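Side-chain contacts in periplasmic binding protein (PDB 4PAG), which probably captures a solute in the periplasm for delivery to an ABC transporter, and holds a free histidine in its pocket: residues N54-K59 and K319-L324; L260-K263 and N267-D270; F32-Y35 and P41-G44; I34-D39 and Q306-V311; P235-T240 and K245-L250. One frame throughout, in Å; residues are numbered along the deposited sequence.

Interaction 1: N54-K59 and K319-L324; sequences NNNGEK and KTYFKL. With HIS (histidine), chain E.
Tyr321, with Thr320 CG2 laid over one face of its ring, meets Asn56 and Lys59 through two different parts of its side chain. The ring presents its edge to Asn56, whose OD1 lies in the ring plane 3.8 Å from Tyr321 CE1. The amide and ring planes stand 73° apart, so the two groups touch without stacking, and Asn56 OD1 is hydrogen-bonded to Ser264 OG. At the far end of the ring, Tyr321 OH packs against the aliphatic part of Lys59, with CE of Lys59 3.6 Å from that OH. The lysine chain kinks twice (chi2 -71°, chi3 -68°) and curls across the phenol at about a right angle. Tyr321 also faces the bound histidine through its backbone, its O lying 3.0 Å from CD2 of the imidazole. Phe322 has Tyr321 CB over the centre of one face of its ring, while its carbonyl carbon comes 3.4 Å from histidine NE2. Lys323 leaves the helix with positive phi, yet its N still bonds to Lys319 O at 3.0 Å. Its outstretched chain passes the imidazole so that Lys323 CE is 3.5 Å from histidine CE1, and its ammonium forms a cation-pi pair with Tyr238. The C-terminal end of helix 315-322 and the chain end after it thus supply backbone and lysine-chain contacts to the histidine pocket, the ligand cleft of a periplasmic binding protein.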
# COMPACT_ATOMS: atom_id res chain seq x y z
N ASN A 54 -1.21 9.14 -5.51
CA ASN A 54 -0.21 9.53 -4.52
C ASN A 54 0.10 11.02 -4.71
O ASN A 54 0.58 11.42 -5.77
CB ASN A 54 1.05 8.67 -4.67
CG ASN A 54 0.77 7.18 -4.58
OD1 ASN A 54 0.86 6.58 -3.51
ND2 ASN A 54 0.40 6.58 -5.70
N ASN A 55 -0.20 11.82 -3.68
CA ASN A 55 -0.26 13.28 -3.79
C ASN A 55 0.60 13.99 -2.76
O ASN A 55 0.89 13.45 -1.70
CB ASN A 55 -1.70 13.78 -3.55
CG ASN A 55 -2.71 13.24 -4.54
OD1 ASN A 55 -2.36 12.71 -5.61
ND2 ASN A 55 -3.97 13.38 -4.21
N ASN A 56 0.93 15.25 -3.05
CA ASN A 56 1.53 16.16 -2.08
C ASN A 56 2.89 15.70 -1.56
O ASN A 56 3.29 16.06 -0.45
CB ASN A 56 0.58 16.43 -0.91
CG ASN A 56 -0.74 17.05 -1.34
OD1 ASN A 56 -1.82 16.53 -1.05
ND2 ASN A 56 -0.65 18.18 -2.03
N GLY A 57 3.62 14.92 -2.35
CA GLY A 57 4.89 14.36 -1.90
C GLY A 57 5.89 15.41 -1.43
O GLY A 57 6.62 15.17 -0.48
N GLU A 58 5.89 16.57 -2.07
CA GLU A 58 6.88 17.61 -1.74
C GLU A 58 6.74 18.12 -0.30
O GLU A 58 7.71 18.61 0.28
CB GLU A 58 6.82 18.76 -2.76
CG GLU A 58 5.59 19.66 -2.68
CD GLU A 58 4.34 19.03 -3.29
OE1 GLU A 58 4.43 17.93 -3.89
OE2 GLU A 58 3.25 19.65 -3.17
N LYS A 59 5.56 17.98 0.28
CA LYS A 59 5.32 18.40 1.66
C LYS A 59 5.79 17.35 2.68
O LYS A 59 6.00 17.68 3.85
CB LYS A 59 3.83 18.70 1.87
CG LYS A 59 3.22 19.66 0.85
CD LYS A 59 3.70 21.10 1.02
CE LYS A 59 3.18 21.71 2.32
NZ LYS A 59 3.38 23.18 2.41
N LYS A 319 -6.97 17.75 9.17
CA LYS A 319 -8.17 18.12 8.46
C LYS A 319 -7.89 18.24 6.96
O LYS A 319 -8.56 17.62 6.15
CB LYS A 319 -8.73 19.44 8.99
CG LYS A 319 -10.09 19.81 8.43
CD LYS A 319 -10.50 21.22 8.83
CE LYS A 319 -11.67 21.72 8.00
NZ LYS A 319 -12.92 20.94 8.26
N THR A 320 -6.87 19.02 6.62
CA THR A 320 -6.52 19.33 5.24
C THR A 320 -6.18 18.09 4.41
O THR A 320 -6.73 17.90 3.33
CB THR A 320 -5.31 20.29 5.18
OG1 THR A 320 -5.66 21.53 5.80
CG2 THR A 320 -4.88 20.56 3.74
N TYR A 321 -5.26 17.27 4.90
CA TYR A 321 -4.80 16.12 4.14
C TYR A 321 -5.66 14.87 4.30
O TYR A 321 -5.72 14.06 3.37
CB TYR A 321 -3.35 15.82 4.48
CG TYR A 321 -2.43 16.94 4.06
CD1 TYR A 321 -2.15 17.17 2.72
CD2 TYR A 321 -1.85 17.79 5.00
CE1 TYR A 321 -1.33 18.20 2.33
CE2 TYR A 321 -1.02 18.83 4.62
CZ TYR A 321 -0.76 19.03 3.28
OH TYR A 321 0.06 20.05 2.88
N PHE A 322 -6.30 14.70 5.45
CA PHE A 322 -6.92 13.41 5.81
C PHE A 322 -8.37 13.45 6.30
O PHE A 322 -8.96 12.39 6.54
CB PHE A 322 -6.06 12.72 6.88
CG PHE A 322 -4.59 12.77 6.59
CD1 PHE A 322 -4.10 12.26 5.41
CD2 PHE A 322 -3.70 13.33 7.50
CE1 PHE A 322 -2.74 12.30 5.12
CE2 PHE A 322 -2.34 13.37 7.22
CZ PHE A 322 -1.86 12.86 6.03
N LYS A 323 -8.95 14.65 6.43
CA LYS A 323 -10.31 14.81 6.97
C LYS A 323 -10.45 14.15 8.34
O LYS A 323 -11.46 13.51 8.64
CB LYS A 323 -11.37 14.28 5.99
CG LYS A 323 -11.46 15.04 4.68
CD LYS A 323 -12.26 14.26 3.65
CE LYS A 323 -12.06 14.79 2.23
NZ LYS A 323 -12.85 14.00 1.24
N LEU A 324 -9.44 14.33 9.18
CA LEU A 324 -9.45 13.80 10.53
C LEU A 324 -9.16 14.94 11.51
O LEU A 324 -9.21 14.74 12.72
CB LEU A 324 -8.39 12.70 10.67
CG LEU A 324 -8.60 11.45 9.81
CD1 LEU A 324 -7.40 10.53 9.94
CD2 LEU A 324 -9.88 10.72 10.18
N HIS E . -9.12 14.76 -1.24
CA HIS E . -7.95 13.85 -1.38
C HIS E . -7.82 13.37 -2.82
O HIS E . -8.12 12.23 -3.20
CB HIS E . -8.06 12.67 -0.43
CG HIS E . -8.42 13.05 0.97
ND1 HIS E . -9.12 12.23 1.82
CD2 HIS E . -8.17 14.18 1.67
CE1 HIS E . -9.28 12.83 2.99
NE2 HIS E . -8.71 14.02 2.92
OXT HIS E . -7.40 14.16 -3.65

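Interaction 2: L260-K263 and N267-D270; sequences LVPK and NWTD. With HIS (histidine), chain E.
Pro262 overlaps the indole of Trp268, its CB sitting 3.6 Å from the centroid of the five-membered ring and 12° off the ring normal, a CH-pi contact. CG of the same proline reaches the benzo half. Backbones lock this pair: Trp268 N donates to Pro262 O at 3.1 Å, with an N-H...O angle of 160°. A phenylalanine in place of Trp268 would probably leave Tyr305 OH without its NE1 partner and a gap where the second ring of the indole now packs against Pro262. Before the indole, Asn267 makes an Asx turn. Asn267 OD1 accepts Thr269 N on a lone pair at 3.0 Å, and Asp270 N from above the carbonyl plane. Its ND2 is held by Gln233 OE1 and Asp53 O. Val261 CG1 comes crosswise to within 3.3 Å of Asn267 OD1 and meets Thr269 OG1 tip to tip. This buried loop, following strand 258-260, forms part of the histidine pocket through Lys263: its chain, bent at chi4 (73°), brings NZ to Val261 O at 2.8 Å, to the ligand O at 2.9 Å and to Gln233 O. Leu260 CD2 comes 3.2 Å from the ligand N, while Leu260 O takes a weak bond from histidine ND1.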
# COMPACT_ATOMS: atom_id res chain seq x y z
N LEU A 260 -13.24 8.93 1.30
CA LEU A 260 -12.21 9.05 0.29
C LEU A 260 -10.86 8.65 0.89
O LEU A 260 -10.46 9.16 1.93
CB LEU A 260 -12.15 10.48 -0.24
CG LEU A 260 -11.20 10.82 -1.39
CD1 LEU A 260 -11.56 10.07 -2.66
CD2 LEU A 260 -11.22 12.33 -1.64
N VAL A 261 -10.17 7.72 0.25
CA VAL A 261 -8.88 7.24 0.76
C VAL A 261 -7.83 8.35 0.69
O VAL A 261 -7.63 8.93 -0.37
CB VAL A 261 -8.38 6.01 -0.04
CG1 VAL A 261 -7.02 5.55 0.45
CG2 VAL A 261 -9.37 4.87 0.04
N PRO A 262 -7.15 8.65 1.82
CA PRO A 262 -6.04 9.60 1.79
C PRO A 262 -4.85 9.13 0.96
O PRO A 262 -4.58 7.93 0.85
CB PRO A 262 -5.62 9.72 3.25
CG PRO A 262 -6.84 9.32 4.02
CD PRO A 262 -7.47 8.24 3.19
N LYS A 263 -4.14 10.10 0.39
CA LYS A 263 -3.12 9.84 -0.62
C LYS A 263 -1.79 10.53 -0.38
O LYS A 263 -0.87 10.38 -1.19
CB LYS A 263 -3.65 10.27 -1.99
CG LYS A 263 -4.85 9.46 -2.43
CD LYS A 263 -5.52 10.03 -3.64
CE LYS A 263 -6.70 9.16 -4.03
NZ LYS A 263 -7.83 9.31 -3.09
N ASN A 267 -0.53 6.48 -1.01
CA ASN A 267 -1.90 6.01 -0.80
C ASN A 267 -2.00 5.11 0.43
O ASN A 267 -1.16 4.22 0.63
CB ASN A 267 -2.37 5.27 -2.03
CG ASN A 267 -3.88 5.14 -2.11
OD1 ASN A 267 -4.50 4.34 -1.38
ND2 ASN A 267 -4.48 5.89 -3.02
N TRP A 268 -3.02 5.34 1.26
CA TRP A 268 -3.19 4.60 2.50
C TRP A 268 -3.63 3.15 2.31
O TRP A 268 -3.45 2.35 3.22
CB TRP A 268 -4.17 5.31 3.45
CG TRP A 268 -3.60 6.51 4.15
CD1 TRP A 268 -2.50 7.24 3.78
CD2 TRP A 268 -4.13 7.15 5.32
NE1 TRP A 268 -2.30 8.27 4.66
CE2 TRP A 268 -3.29 8.24 5.61
CE3 TRP A 268 -5.23 6.91 6.15
CZ2 TRP A 268 -3.50 9.09 6.70
CZ3 TRP A 268 -5.44 7.75 7.23
CH2 TRP A 268 -4.59 8.82 7.49
N THR A 269 -4.21 2.79 1.16
CA THR A 269 -4.75 1.42 0.99
C THR A 269 -4.39 0.65 -0.28
O THR A 269 -4.44 -0.58 -0.27
CB THR A 269 -6.30 1.39 1.16
OG1 THR A 269 -6.94 1.93 -0.00
CG2 THR A 269 -6.72 2.18 2.38
N ASP A 270 -4.00 1.33 -1.36
CA ASP A 270 -3.86 0.68 -2.67
C ASP A 270 -3.18 1.60 -3.70
O ASP A 270 -3.10 2.81 -3.48
CB ASP A 270 -5.27 0.30 -3.16
CG ASP A 270 -5.26 -0.67 -4.32
OD1 ASP A 270 -4.23 -1.34 -4.56
OD2 ASP A 270 -6.31 -0.78 -4.99
N HIS E . -9.12 14.76 -1.24
CA HIS E . -7.95 13.85 -1.38
C HIS E . -7.82 13.37 -2.82
O HIS E . -8.12 12.23 -3.20
CB HIS E . -8.06 12.67 -0.43
CG HIS E . -8.42 13.05 0.97
ND1 HIS E . -9.12 12.23 1.82
CD2 HIS E . -8.17 14.18 1.67
CE1 HIS E . -9.28 12.83 2.99
NE2 HIS E . -8.71 14.02 2.92
OXT HIS E . -7.40 14.16 -3.65

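Interaction 3: F32-Y35 and P41-G44; sequences FMIY and PLIG
Ile34 and Leu42 carry this contact almost alone, two branched aliphatic side chains set obliquely to each other. The isoleucine touches mainly through its short branch: Ile34 CG2 lies 3.8 Å from Leu42 CG. With chi1 at -65°, CG2 is turned anti to the backbone N and out from the helix to meet the leucine, while CG1 lies beside the N. The longer branch is extended at chi2 (167°), and Ile34 CD1 makes a looser approach of 4.2 Å to Leu42 CD2. On the other side of the contact, Leu42 has CG opposite its own carbonyl carbon (chi1 -84°), and the two methyls of the fork then divide the work. CD2 settles against Ile34, equally close to CG2 as CG is, whereas Leu42 CD1 reaches the helix backbone 4.2 Å from Tyr35 N. No hydrogen bond crosses the contact, which rests on van der Waals packing. The contact closes a short chain reversal: helix 28-37 follows strand 23-25 as a beta-alpha unit, and the chain then returns beside that strand, where Pro41 and Ile43 both form backbone hydrogen bonds with Ile23. Ile34 also touches Ile23, so this helix face sits over both returning segment and strand, with Met138 of helix 127-138 adding a further apolar neighbour. Tyr35 directs its CB away from Leu42, and its ring packs edge-to-face with Phe65.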
# COMPACT_ATOMS: atom_id res chain seq x y z
N PHE A 32 8.63 2.53 -2.06
CA PHE A 32 8.08 3.32 -0.95
C PHE A 32 8.64 2.85 0.40
O PHE A 32 8.94 3.65 1.27
CB PHE A 32 6.54 3.26 -0.92
CG PHE A 32 5.86 4.03 -2.03
CD1 PHE A 32 6.55 4.58 -3.10
CD2 PHE A 32 4.47 4.16 -2.01
CE1 PHE A 32 5.88 5.28 -4.10
CE2 PHE A 32 3.80 4.85 -3.00
CZ PHE A 32 4.50 5.41 -4.06
N MSE A 33 8.78 1.54 0.56
CA MSE A 33 9.29 0.95 1.81
C MSE A 33 10.76 1.25 2.00
O MSE A 33 11.20 1.56 3.11
CB MSE A 33 9.01 -0.55 1.74
CG MSE A 33 9.47 -1.29 2.98
SE MSE A 33 8.61 -3.06 3.03
CE MSE A 33 8.81 -3.63 1.17
N ILE A 34 11.53 1.16 0.93
CA ILE A 34 12.95 1.53 1.01
C ILE A 34 13.08 3.00 1.39
O ILE A 34 13.96 3.36 2.18
CB ILE A 34 13.69 1.27 -0.32
CG1 ILE A 34 13.73 -0.24 -0.62
CG2 ILE A 34 15.12 1.81 -0.25
CD1 ILE A 34 14.16 -0.58 -2.04
N TYR A 35 12.20 3.85 0.85
CA TYR A 35 12.23 5.27 1.17
C TYR A 35 12.21 5.51 2.69
O TYR A 35 13.04 6.25 3.21
CB TYR A 35 11.09 6.07 0.51
CG TYR A 35 11.10 7.47 1.05
CD1 TYR A 35 11.96 8.43 0.53
CD2 TYR A 35 10.34 7.80 2.16
CE1 TYR A 35 12.04 9.69 1.09
CE2 TYR A 35 10.41 9.05 2.72
CZ TYR A 35 11.25 10.00 2.19
OH TYR A 35 11.30 11.25 2.76
N PRO A 41 20.30 5.51 -0.71
CA PRO A 41 20.82 4.66 -1.79
C PRO A 41 19.88 4.39 -2.99
O PRO A 41 20.30 3.72 -3.93
CB PRO A 41 21.13 3.35 -1.08
CG PRO A 41 20.15 3.30 0.05
CD PRO A 41 19.80 4.72 0.42
N LEU A 42 18.65 4.90 -2.99
CA LEU A 42 17.74 4.66 -4.11
C LEU A 42 18.25 5.29 -5.41
O LEU A 42 18.53 6.47 -5.46
CB LEU A 42 16.35 5.22 -3.83
CG LEU A 42 15.39 4.34 -3.04
CD1 LEU A 42 14.18 5.17 -2.66
CD2 LEU A 42 14.98 3.12 -3.85
N ILE A 43 18.35 4.48 -6.47
CA ILE A 43 18.83 4.97 -7.77
C ILE A 43 17.73 5.61 -8.62
O ILE A 43 18.02 6.31 -9.59
CB ILE A 43 19.46 3.83 -8.61
CG1 ILE A 43 18.42 2.76 -8.96
CG2 ILE A 43 20.62 3.21 -7.86
CD1 ILE A 43 18.79 1.91 -10.15
N GLY A 44 16.47 5.35 -8.25
CA GLY A 44 15.33 5.76 -9.04
C GLY A 44 14.02 5.31 -8.43
O GLY A 44 14.00 4.53 -7.47

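Interaction 4: I34-D39 and Q306-V311; sequences IYVIDD and QLFFGV
Tyr35 OH is held by two partners, Ser62 N and a water that accepts from it at 2.6 Å. The same water donates to Phe309 O at 2.7 Å, so it bridges the phenol and the end of the second helix where no direct hydrogen bond exists. Beside this bridge the Tyr35 and Phe309 rings touch, CE2 of Tyr35 lying 4.2 Å from CD1 of Phe309. The water oxygen lies in the plane of each ring, at its edge. Val36 touches the second helix with both methyls. With chi1 at -70°, Val36 CG1 stands opposite the carbonyl carbon and comes 3.4 Å from Phe308 O and 4.0 Å from Phe309 CE1. Val36 CG2 takes the position between backbone N and carbonyl carbon and meets the Phe308 ring at its edge, 4.1 Å from Phe308 CD2. One arginine, Arg143, ties the two ends together: its guanidinium hydrogen-bonds to Val36 O and Leu307 O, which would probably offset the negative ends of both helix dipoles. The arrangement is the meeting of two helix C-terminal ends, those of 28-37 and 297-309, packed against helix 141-163, which is probably the long helix that joins the lobes in this class of binding protein.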
# COMPACT_ATOMS: atom_id res chain seq x y z
N ILE A 34 11.53 1.16 0.93
CA ILE A 34 12.95 1.53 1.01
C ILE A 34 13.08 3.00 1.39
O ILE A 34 13.96 3.36 2.18
CB ILE A 34 13.69 1.27 -0.32
CG1 ILE A 34 13.73 -0.24 -0.62
CG2 ILE A 34 15.12 1.81 -0.25
CD1 ILE A 34 14.16 -0.58 -2.04
N TYR A 35 12.20 3.85 0.85
CA TYR A 35 12.23 5.27 1.17
C TYR A 35 12.21 5.51 2.69
O TYR A 35 13.04 6.25 3.21
CB TYR A 35 11.09 6.07 0.51
CG TYR A 35 11.10 7.47 1.05
CD1 TYR A 35 11.96 8.43 0.53
CD2 TYR A 35 10.34 7.80 2.16
CE1 TYR A 35 12.04 9.69 1.09
CE2 TYR A 35 10.41 9.05 2.72
CZ TYR A 35 11.25 10.00 2.19
OH TYR A 35 11.30 11.25 2.76
N VAL A 36 11.26 4.90 3.39
CA VAL A 36 11.10 5.17 4.81
C VAL A 36 12.23 4.57 5.66
O VAL A 36 12.47 5.04 6.76
CB VAL A 36 9.70 4.77 5.37
CG1 VAL A 36 8.63 5.71 4.82
CG2 VAL A 36 9.37 3.32 5.09
N ILE A 37 12.93 3.55 5.16
CA ILE A 37 14.12 3.04 5.83
C ILE A 37 15.29 4.01 5.59
O ILE A 37 15.86 4.55 6.53
CB ILE A 37 14.47 1.61 5.38
CG1 ILE A 37 13.35 0.64 5.77
CG2 ILE A 37 15.79 1.14 6.02
CD1 ILE A 37 13.47 -0.71 5.10
N ASP A 38 15.62 4.24 4.32
CA ASP A 38 16.65 5.22 3.96
C ASP A 38 16.60 5.46 2.46
O ASP A 38 16.80 4.54 1.67
CB ASP A 38 18.04 4.69 4.36
CG ASP A 38 19.16 5.68 4.08
OD1 ASP A 38 18.89 6.88 3.84
OD2 ASP A 38 20.33 5.25 4.08
N ASP A 39 16.32 6.70 2.06
CA ASP A 39 16.21 7.04 0.64
C ASP A 39 17.57 7.24 -0.03
O ASP A 39 17.67 7.20 -1.26
CB ASP A 39 15.33 8.28 0.45
CG ASP A 39 15.92 9.52 1.08
OD1 ASP A 39 16.34 9.45 2.26
OD2 ASP A 39 15.96 10.57 0.40
N GLN A 306 5.08 10.67 12.31
CA GLN A 306 6.28 11.13 13.02
C GLN A 306 7.43 10.17 12.81
O GLN A 306 8.53 10.60 12.45
CB GLN A 306 6.01 11.31 14.51
CG GLN A 306 7.09 12.11 15.24
CD GLN A 306 8.30 11.29 15.68
OE1 GLN A 306 8.21 10.08 15.90
NE2 GLN A 306 9.43 11.98 15.84
N LEU A 307 7.18 8.89 13.00
CA LEU A 307 8.22 7.87 12.93
C LEU A 307 8.58 7.54 11.48
O LEU A 307 9.76 7.55 11.11
CB LEU A 307 7.79 6.60 13.67
CG LEU A 307 8.77 5.42 13.61
CD1 LEU A 307 10.10 5.78 14.26
CD2 LEU A 307 8.17 4.19 14.27
N PHE A 308 7.56 7.26 10.66
CA PHE A 308 7.81 6.82 9.28
C PHE A 308 8.32 7.93 8.37
O PHE A 308 9.19 7.68 7.54
CB PHE A 308 6.57 6.13 8.67
CG PHE A 308 6.41 4.70 9.12
CD1 PHE A 308 5.94 4.42 10.38
CD2 PHE A 308 6.79 3.65 8.29
CE1 PHE A 308 5.81 3.11 10.82
CE2 PHE A 308 6.66 2.34 8.71
CZ PHE A 308 6.18 2.06 9.98
N PHE A 309 7.80 9.15 8.53
CA PHE A 309 8.13 10.25 7.63
C PHE A 309 8.93 11.38 8.29
O PHE A 309 9.46 12.24 7.59
CB PHE A 309 6.86 10.81 6.97
CG PHE A 309 6.20 9.84 6.03
CD1 PHE A 309 6.76 9.58 4.78
CD2 PHE A 309 5.03 9.17 6.39
CE1 PHE A 309 6.17 8.68 3.91
CE2 PHE A 309 4.44 8.27 5.52
CZ PHE A 309 5.01 8.02 4.28
N GLY A 310 9.03 11.37 9.62
CA GLY A 310 9.70 12.45 10.33
C GLY A 310 8.93 13.75 10.27
O GLY A 310 9.52 14.82 10.29
N VAL A 311 7.60 13.65 10.19
CA VAL A 311 6.75 14.81 9.96
C VAL A 311 5.75 14.98 11.11
O VAL A 311 5.09 14.02 11.50
CB VAL A 311 5.98 14.69 8.64
CG1 VAL A 311 4.94 15.79 8.50
CG2 VAL A 311 6.95 14.74 7.47
O HOH W 1 9.90 11.87 4.91

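Interaction 5: P235-T240 and K245-L250; sequences PTFYKT and KKWAVL. With HIS (histidine), chain E.
A beta-alpha-beta crossover of the parallel sheet contains this contact: helix 235-243 leaves strand 229-232, and the chain then passes through a 3-10 turn toward strand 258-260, with Phe237 of the helix meeting Trp247 of the turn. The two rings form a T-shaped (edge-to-face) pair. Their planes stand 76° apart, and the centroid of the Phe237 ring is 5.0 Å from that of the six-membered ring of the indole. Phe237 supplies the edge: its CE1 lies 3.6 Å from Trp247 CZ2, above the indole face but offset toward the rim, and its CZ comes 3.7 Å from CH2. The phenylalanine reaches this far because CG is anti to the backbone N (chi1 -178°), which carries the ring along the helix side toward the turn. Thr240, one turn later, adds a looser touch from its methyl CG2, 4.3 Å from Trp247 NE1, while its OG1 bonds to Arg243. Trp247 is held in place from further directions, by an edge-to-face pair with Phe219 and by Leu250 CD1 at the indole edge. Leu250 N also bonds to Trp247 O at 3.1 Å, which fixes the turn just ahead of helix 251-254. Replacing Trp247 by an alanine would probably open a gap beside the Phe237 edge and leave that ring and Phe219 without their shared partner. At the start of helix 235-243 Pro235 packs by CG against the histidine carboxylate, 3.8 Å from its O, so the contact packs the far end of a beta-alpha-beta crossover whose helix begins at the ligand pocket.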
# COMPACT_ATOMS: atom_id res chain seq x y z
N PRO A 235 -11.27 11.02 -6.30
CA PRO A 235 -12.00 12.19 -5.79
C PRO A 235 -13.15 12.64 -6.69
O PRO A 235 -14.13 13.16 -6.16
CB PRO A 235 -10.92 13.28 -5.69
CG PRO A 235 -9.81 12.82 -6.56
CD PRO A 235 -9.84 11.33 -6.54
N THR A 236 -13.07 12.42 -8.01
CA THR A 236 -14.19 12.79 -8.90
C THR A 236 -15.43 11.95 -8.58
O THR A 236 -16.55 12.47 -8.57
CB THR A 236 -13.89 12.67 -10.42
OG1 THR A 236 -13.83 11.29 -10.82
CG2 THR A 236 -12.60 13.36 -10.79
N PHE A 237 -15.24 10.67 -8.29
CA PHE A 237 -16.37 9.85 -7.92
C PHE A 237 -16.94 10.25 -6.56
O PHE A 237 -18.16 10.27 -6.36
CB PHE A 237 -16.04 8.36 -7.92
CG PHE A 237 -17.22 7.53 -7.58
CD1 PHE A 237 -18.35 7.58 -8.39
CD2 PHE A 237 -17.27 6.79 -6.42
CE1 PHE A 237 -19.48 6.87 -8.07
CE2 PHE A 237 -18.40 6.07 -6.09
CZ PHE A 237 -19.51 6.11 -6.91
N TYR A 238 -16.06 10.58 -5.62
CA TYR A 238 -16.51 10.99 -4.29
C TYR A 238 -17.45 12.20 -4.36
O TYR A 238 -18.46 12.26 -3.64
CB TYR A 238 -15.31 11.27 -3.40
CG TYR A 238 -15.67 11.74 -2.03
CD1 TYR A 238 -16.06 10.84 -1.03
CD2 TYR A 238 -15.65 13.09 -1.72
CE1 TYR A 238 -16.39 11.28 0.24
CE2 TYR A 238 -15.99 13.53 -0.45
CZ TYR A 238 -16.36 12.63 0.52
OH TYR A 238 -16.69 13.10 1.77
N LYS A 239 -17.15 13.16 -5.24
CA LYS A 239 -18.07 14.28 -5.49
C LYS A 239 -19.35 13.81 -6.19
O LYS A 239 -20.46 14.16 -5.78
CB LYS A 239 -17.41 15.35 -6.37
CG LYS A 239 -16.20 16.07 -5.78
CD LYS A 239 -16.44 16.57 -4.37
CE LYS A 239 -15.94 18.00 -4.17
NZ LYS A 239 -16.99 18.99 -4.54
N THR A 240 -19.19 13.02 -7.24
CA THR A 240 -20.32 12.53 -8.03
C THR A 240 -21.36 11.81 -7.19
O THR A 240 -22.56 12.04 -7.35
CB THR A 240 -19.82 11.60 -9.15
OG1 THR A 240 -19.12 12.37 -10.13
CG2 THR A 240 -20.98 10.87 -9.83
N LYS A 245 -28.31 12.35 -8.20
CA LYS A 245 -29.47 11.85 -7.45
C LYS A 245 -29.58 10.31 -7.37
O LYS A 245 -30.01 9.76 -6.35
CB LYS A 245 -30.75 12.44 -8.09
CG LYS A 245 -32.05 12.12 -7.37
CD LYS A 245 -32.23 12.95 -6.11
CE LYS A 245 -33.20 12.31 -5.12
NZ LYS A 245 -34.49 11.89 -5.74
N LYS A 246 -29.20 9.61 -8.43
CA LYS A 246 -29.42 8.16 -8.49
C LYS A 246 -28.67 7.39 -7.39
O LYS A 246 -29.12 6.33 -6.97
CB LYS A 246 -29.01 7.61 -9.85
CG LYS A 246 -27.51 7.44 -10.02
CD LYS A 246 -27.17 7.08 -11.44
CE LYS A 246 -25.84 6.36 -11.54
NZ LYS A 246 -25.78 5.67 -12.84
N TRP A 247 -27.54 7.92 -6.92
CA TRP A 247 -26.79 7.24 -5.87
C TRP A 247 -27.46 7.32 -4.50
O TRP A 247 -27.11 6.56 -3.60
CB TRP A 247 -25.37 7.77 -5.79
CG TRP A 247 -24.60 7.48 -7.02
CD1 TRP A 247 -24.46 8.29 -8.10
CD2 TRP A 247 -23.88 6.28 -7.31
NE1 TRP A 247 -23.69 7.68 -9.05
CE2 TRP A 247 -23.32 6.45 -8.59
CE3 TRP A 247 -23.65 5.10 -6.62
CZ2 TRP A 247 -22.55 5.46 -9.20
CZ3 TRP A 247 -22.88 4.12 -7.22
CH2 TRP A 247 -22.33 4.31 -8.50
N ALA A 248 -28.42 8.22 -4.34
CA ALA A 248 -29.15 8.35 -3.07
C ALA A 248 -30.02 7.13 -2.75
O ALA A 248 -30.52 7.02 -1.64
CB ALA A 248 -30.00 9.61 -3.09
N VAL A 249 -30.21 6.22 -3.71
CA VAL A 249 -30.86 4.94 -3.42
C VAL A 249 -30.09 4.11 -2.38
O VAL A 249 -30.67 3.30 -1.66
CB VAL A 249 -31.09 4.10 -4.70
CG1 VAL A 249 -29.78 3.68 -5.36
CG2 VAL A 249 -31.91 2.87 -4.39
N LEU A 250 -28.78 4.32 -2.30
CA LEU A 250 -27.93 3.53 -1.41
C LEU A 250 -27.99 4.03 0.03
O LEU A 250 -27.84 5.23 0.28
CB LEU A 250 -26.49 3.59 -1.90
CG LEU A 250 -26.20 2.99 -3.28
CD1 LEU A 250 -24.75 3.22 -3.66
CD2 LEU A 250 -26.50 1.50 -3.31
N HIS E . -9.12 14.76 -1.24
CA HIS E . -7.95 13.85 -1.38
C HIS E . -7.82 13.37 -2.82
O HIS E . -8.12 12.23 -3.20
CB HIS E . -8.06 12.67 -0.43
CG HIS E . -8.42 13.05 0.97
ND1 HIS E . -9.12 12.23 1.82
CD2 HIS E . -8.17 14.18 1.67
CE1 HIS E . -9.28 12.83 2.99
NE2 HIS E . -8.71 14.02 2.92
OXT HIS E . -7.40 14.16 -3.65

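Overall arrangement
Interactions 1, 2 and 5 all touch the bound histidine: interaction 1 mainly at the imidazole, interaction 2 at carboxylate, amino group and ring, interaction 5 at the carboxylate alone. The first two lie about 10 Å apart between centres and are joined directly, Asn55 N standing 3.0 Å from Lys263 O and Phe322 CD1 3.5 Å from Trp268 CZ2. Interaction 5, about 23 Å from interaction 1 between centres, reaches it where Lys323 NZ comes 3.6 Å from Tyr238 CE2. Interactions 3 and 4 share Ile34 and Tyr35 of helix 28-37, with centres about 11 Å apart. Interactions 3 and 5 lie about 38 Å apart between centres, on opposite sides of the chain's centre.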